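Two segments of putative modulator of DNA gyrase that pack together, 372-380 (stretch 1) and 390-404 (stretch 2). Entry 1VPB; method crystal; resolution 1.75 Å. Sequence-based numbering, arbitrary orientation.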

# COMPACT_ATOMS: atom_id res chain seq x y z
N ILE A 372 12.43 6.85 30.22
CA ILE A 372 11.86 7.52 29.06
C ILE A 372 10.51 6.91 28.81
O ILE A 372 10.36 5.68 28.72
CB ILE A 372 12.79 7.36 27.83
CG1 ILE A 372 14.08 8.13 28.08
CG2 ILE A 372 12.06 7.80 26.53
CD1 ILE A 372 15.11 8.03 26.95
N LEU A 373 9.51 7.77 28.65
CA LEU A 373 8.20 7.35 28.24
C LEU A 373 8.18 7.45 26.72
O LEU A 373 8.45 8.51 26.17
CB LEU A 373 7.13 8.27 28.84
CG LEU A 373 5.75 8.08 28.20
CD1 LEU A 373 5.14 6.71 28.45
CD2 LEU A 373 4.82 9.19 28.68
N VAL A 374 7.86 6.35 26.06
CA VAL A 374 7.72 6.31 24.60
C VAL A 374 6.28 6.52 24.17
O VAL A 374 5.38 5.72 24.47
CB VAL A 374 8.27 4.98 24.04
CG1 VAL A 374 8.00 4.86 22.52
CG2 VAL A 374 9.76 4.91 24.34
N THR A 375 6.04 7.63 23.48
CA THR A 375 4.70 7.94 23.00
C THR A 375 4.57 7.75 21.51
O THR A 375 3.50 8.02 20.92
CB THR A 375 4.32 9.39 23.36
OG1 THR A 375 5.26 10.32 22.79
CG2 THR A 375 4.39 9.59 24.85
N GLY A 376 5.65 7.32 20.87
CA GLY A 376 5.57 7.06 19.45
C GLY A 376 6.86 6.51 18.91
O GLY A 376 7.93 6.71 19.48
N PHE A 377 6.74 5.79 17.80
CA PHE A 377 7.88 5.14 17.15
C PHE A 377 8.07 5.75 15.78
O PHE A 377 7.08 5.92 15.07
CB PHE A 377 7.62 3.64 17.00
CG PHE A 377 7.76 2.89 18.26
CD1 PHE A 377 9.03 2.59 18.75
CD2 PHE A 377 6.64 2.45 18.96
CE1 PHE A 377 9.18 1.92 19.92
CE2 PHE A 377 6.79 1.76 20.13
CZ PHE A 377 8.06 1.48 20.61
N ASN A 378 9.31 6.06 15.42
CA ASN A 378 9.65 6.73 14.16
C ASN A 378 10.70 5.97 13.35
O ASN A 378 11.88 6.31 13.37
CB ASN A 378 10.21 8.14 14.41
CG ASN A 378 9.37 8.94 15.38
OD1 ASN A 378 8.15 8.74 15.49
ND2 ASN A 378 10.02 9.87 16.11
N GLY A 379 10.25 4.95 12.62
CA GLY A 379 11.16 4.23 11.72
C GLY A 379 12.04 3.27 12.49
O GLY A 379 12.06 3.29 13.71
N GLY A 380 12.76 2.43 11.75
CA GLY A 380 13.56 1.36 12.34
C GLY A 380 13.06 0.01 11.89
O GLY A 380 12.12 -0.09 11.11
N SER A 390 16.24 -1.85 16.26
CA SER A 390 16.57 -0.44 16.44
C SER A 390 15.36 0.34 15.98
O SER A 390 14.92 0.21 14.82
CB SER A 390 17.80 -0.06 15.61
OG SER A 390 18.11 1.32 15.76
N TYR A 391 14.78 1.14 16.87
CA TYR A 391 13.61 1.92 16.47
C TYR A 391 13.75 3.34 16.89
O TYR A 391 14.32 3.65 17.92
CB TYR A 391 12.31 1.39 17.09
CG TYR A 391 12.00 -0.05 16.84
CD1 TYR A 391 11.74 -0.54 15.55
CD2 TYR A 391 11.84 -0.91 17.91
CE1 TYR A 391 11.41 -1.87 15.37
CE2 TYR A 391 11.52 -2.21 17.73
CZ TYR A 391 11.30 -2.70 16.47
OH TYR A 391 10.97 -4.01 16.35
N GLY A 392 13.19 4.24 16.08
CA GLY A 392 13.18 5.63 16.48
C GLY A 392 12.06 5.86 17.47
O GLY A 392 10.97 5.33 17.31
N ILE A 393 12.34 6.67 18.48
CA ILE A 393 11.36 7.01 19.49
C ILE A 393 11.23 8.52 19.74
O ILE A 393 12.12 9.32 19.49
CB ILE A 393 11.66 6.26 20.83
CG1 ILE A 393 12.96 6.76 21.47
CG2 ILE A 393 11.67 4.74 20.58
CD1 ILE A 393 12.74 7.82 22.59
N GLU A 394 10.05 8.87 20.23
CA GLU A 394 9.80 10.13 20.84
C GLU A 394 8.95 9.95 22.10
O GLU A 394 8.30 8.91 22.29
CB GLU A 394 9.09 11.03 19.82
CG GLU A 394 7.67 10.63 19.46
CD GLU A 394 7.01 11.69 18.58
OE1 GLU A 394 6.53 12.73 19.10
OE2 GLU A 394 6.99 11.47 17.36
N GLY A 395 8.93 10.97 22.94
CA GLY A 395 8.20 10.91 24.19
C GLY A 395 8.69 11.92 25.21
O GLY A 395 8.83 13.12 24.92
N PHE A 396 8.93 11.44 26.43
CA PHE A 396 9.36 12.28 27.51
C PHE A 396 10.38 11.59 28.38
O PHE A 396 10.29 10.38 28.64
CB PHE A 396 8.18 12.65 28.39
CG PHE A 396 7.31 13.68 27.78
CD1 PHE A 396 6.28 13.30 26.95
CD2 PHE A 396 7.57 15.04 28.00
CE1 PHE A 396 5.48 14.25 26.34
CE2 PHE A 396 6.77 15.99 27.41
CZ PHE A 396 5.71 15.58 26.57
N LEU A 397 11.32 12.38 28.87
CA LEU A 397 12.18 11.95 29.95
C LEU A 397 11.32 11.81 31.22
O LEU A 397 10.38 12.60 31.43
CB LEU A 397 13.31 12.96 30.13
CG LEU A 397 14.47 12.68 31.05
CD1 LEU A 397 15.14 11.35 30.67
CD2 LEU A 397 15.47 13.85 31.00
N ILE A 398 11.65 10.82 32.05
CA ILE A 398 11.01 10.60 33.35
C ILE A 398 12.08 10.74 34.39
O ILE A 398 13.07 10.03 34.32
CB ILE A 398 10.40 9.17 33.50
CG1 ILE A 398 9.45 8.79 32.35
CG2 ILE A 398 9.64 9.07 34.81
CD1 ILE A 398 9.04 7.32 32.35
N GLU A 399 11.89 11.66 35.33
CA GLU A 399 12.86 11.93 36.38
C GLU A 399 12.08 11.97 37.69
O GLU A 399 11.18 12.79 37.87
CB GLU A 399 13.57 13.26 36.15
CG GLU A 399 14.21 13.45 34.78
CD GLU A 399 14.98 14.76 34.67
OE1 GLU A 399 16.13 14.83 35.15
OE2 GLU A 399 14.44 15.71 34.08
N ASN A 400 12.42 11.04 38.59
CA ASN A 400 11.78 10.93 39.88
C ASN A 400 10.26 10.91 39.75
O ASN A 400 9.56 11.64 40.45
CB ASN A 400 12.27 12.07 40.80
CG ASN A 400 13.76 12.00 41.02
OD1 ASN A 400 14.29 10.93 41.32
ND2 ASN A 400 14.45 13.13 40.83
N GLY A 401 9.78 10.09 38.82
CA GLY A 401 8.36 9.83 38.68
C GLY A 401 7.57 10.89 37.95
O GLY A 401 6.35 10.82 37.91
N LYS A 402 8.26 11.88 37.37
CA LYS A 402 7.60 13.00 36.69
C LYS A 402 8.14 13.10 35.28
O LYS A 402 9.33 12.90 35.06
CB LYS A 402 7.88 14.33 37.42
CG LYS A 402 7.35 14.43 38.85
N LEU A 403 7.26 13.43 34.34
CA LEU A 403 7.65 13.68 32.97
C LEU A 403 8.32 15.03 32.90
O LEU A 403 7.78 16.02 33.42
CB LEU A 403 6.43 13.67 32.04
CG LEU A 403 5.56 12.40 31.97
CD1 LEU A 403 4.59 12.50 30.85
CD2 LEU A 403 6.44 11.20 31.78
N THR A 404 9.51 15.09 32.31
CA THR A 404 10.17 16.37 32.15
C THR A 404 10.41 16.67 30.67
O THR A 404 9.47 17.03 29.96
CB THR A 404 11.46 16.46 32.99
OG1 THR A 404 12.37 15.40 32.64
CG2 THR A 404 11.15 16.21 34.48

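Strand 372-378 runs antiparallel to strand 390-399, with an angle of 145° between their N-to-C directions. Together the two stretches bury 848 Å² against each other.

Backbone hydrogen bonds carry the pairing. Leu 373 and Phe 396 form a closed pair: Leu 373 N donates to Phe 396 O at 2.7 Å, and Phe 396 N donates to Leu 373 O at 3.0 Å. Further along, Thr 375 N donates to Glu 394 O at 2.9 Å, while Glu 394 N donates to Gly 376 O at 3.1 Å. Asn 378 N reaches Gly 392 O at 2.6 Å. Gly 392 N donates to Gly 379 O at 2.8 Å, with a nearly straight angle of 174° at the hydrogen.

The register slips twice. Between Val 374 and Gly 376 the shift is one residue, a beta bulge. Here Glu 394 O serves two successive amides: the bond from Thr 375 N is good, and the one from Gly 376 N is weak at 3.4 Å. Thr 375 OG1 adds another weak bond to Glu 394 O, also at 3.4 Å. A second bulge lies between Phe 377 and Gly 380, where Gly 392 bonds to both Asn 378 and Gly 379 rather than to a single partner.

CA-H...O contacts fill in between these bonds. Gly 395 CA lies 3.1 Å from Leu 373 O, and Phe 377 CA lies 3.1 Å from Gly 392 O. Gly 380 CA comes equally close to Ser 390 O, at 3.1 Å. Gly 392 CA lies 3.4 Å from Asn 378 O.

At three glycines a CB would clash with the facing strand. A CB on Gly 395 would sit 1.7 Å from Leu 373 O, and its backbone angles by themselves call for glycine. A CB on Gly 392 would fall 2.2 Å from Asn 378 O. One on Gly 380 would strike Ser 390 O at 2.1 Å, and the backbone angles there also call for glycine.

Apolar contacts lie on both faces of the sheet. On the face carrying Ile 372, Phe 377 and Ile 393, Ile 372 CG2 meets Ile 393 CD1 at 4.0 Å. Ile 372 CG1 is 4.3 Å from Leu 397 CD1. Phe 377 CE1 packs 3.8 Å from Ile 393 CG2. Leu 373 points to the other face, as do Phe 396 and Glu 394. Leu 373 CD2 lies 4.0 Å from Leu 403 CD1, so the strand after the turn also takes part. Leu 373 CB is 4.1 Å from Ile 398 CD1.

The rings of Phe 377 and Tyr 391 form an oblique aromatic pair. Their centroids are 5.9 Å apart and their planes are at 75°. Phe 377 CD1 approaches Tyr 391 CB at 3.9 Å.

Polar side chains contribute little to the cross-strand bonding. Both carboxylate oxygens of Glu 394 are hydrogen-bonded elsewhere in the structure. Ile 393 O is buried by the contact and has no polar partner in the model.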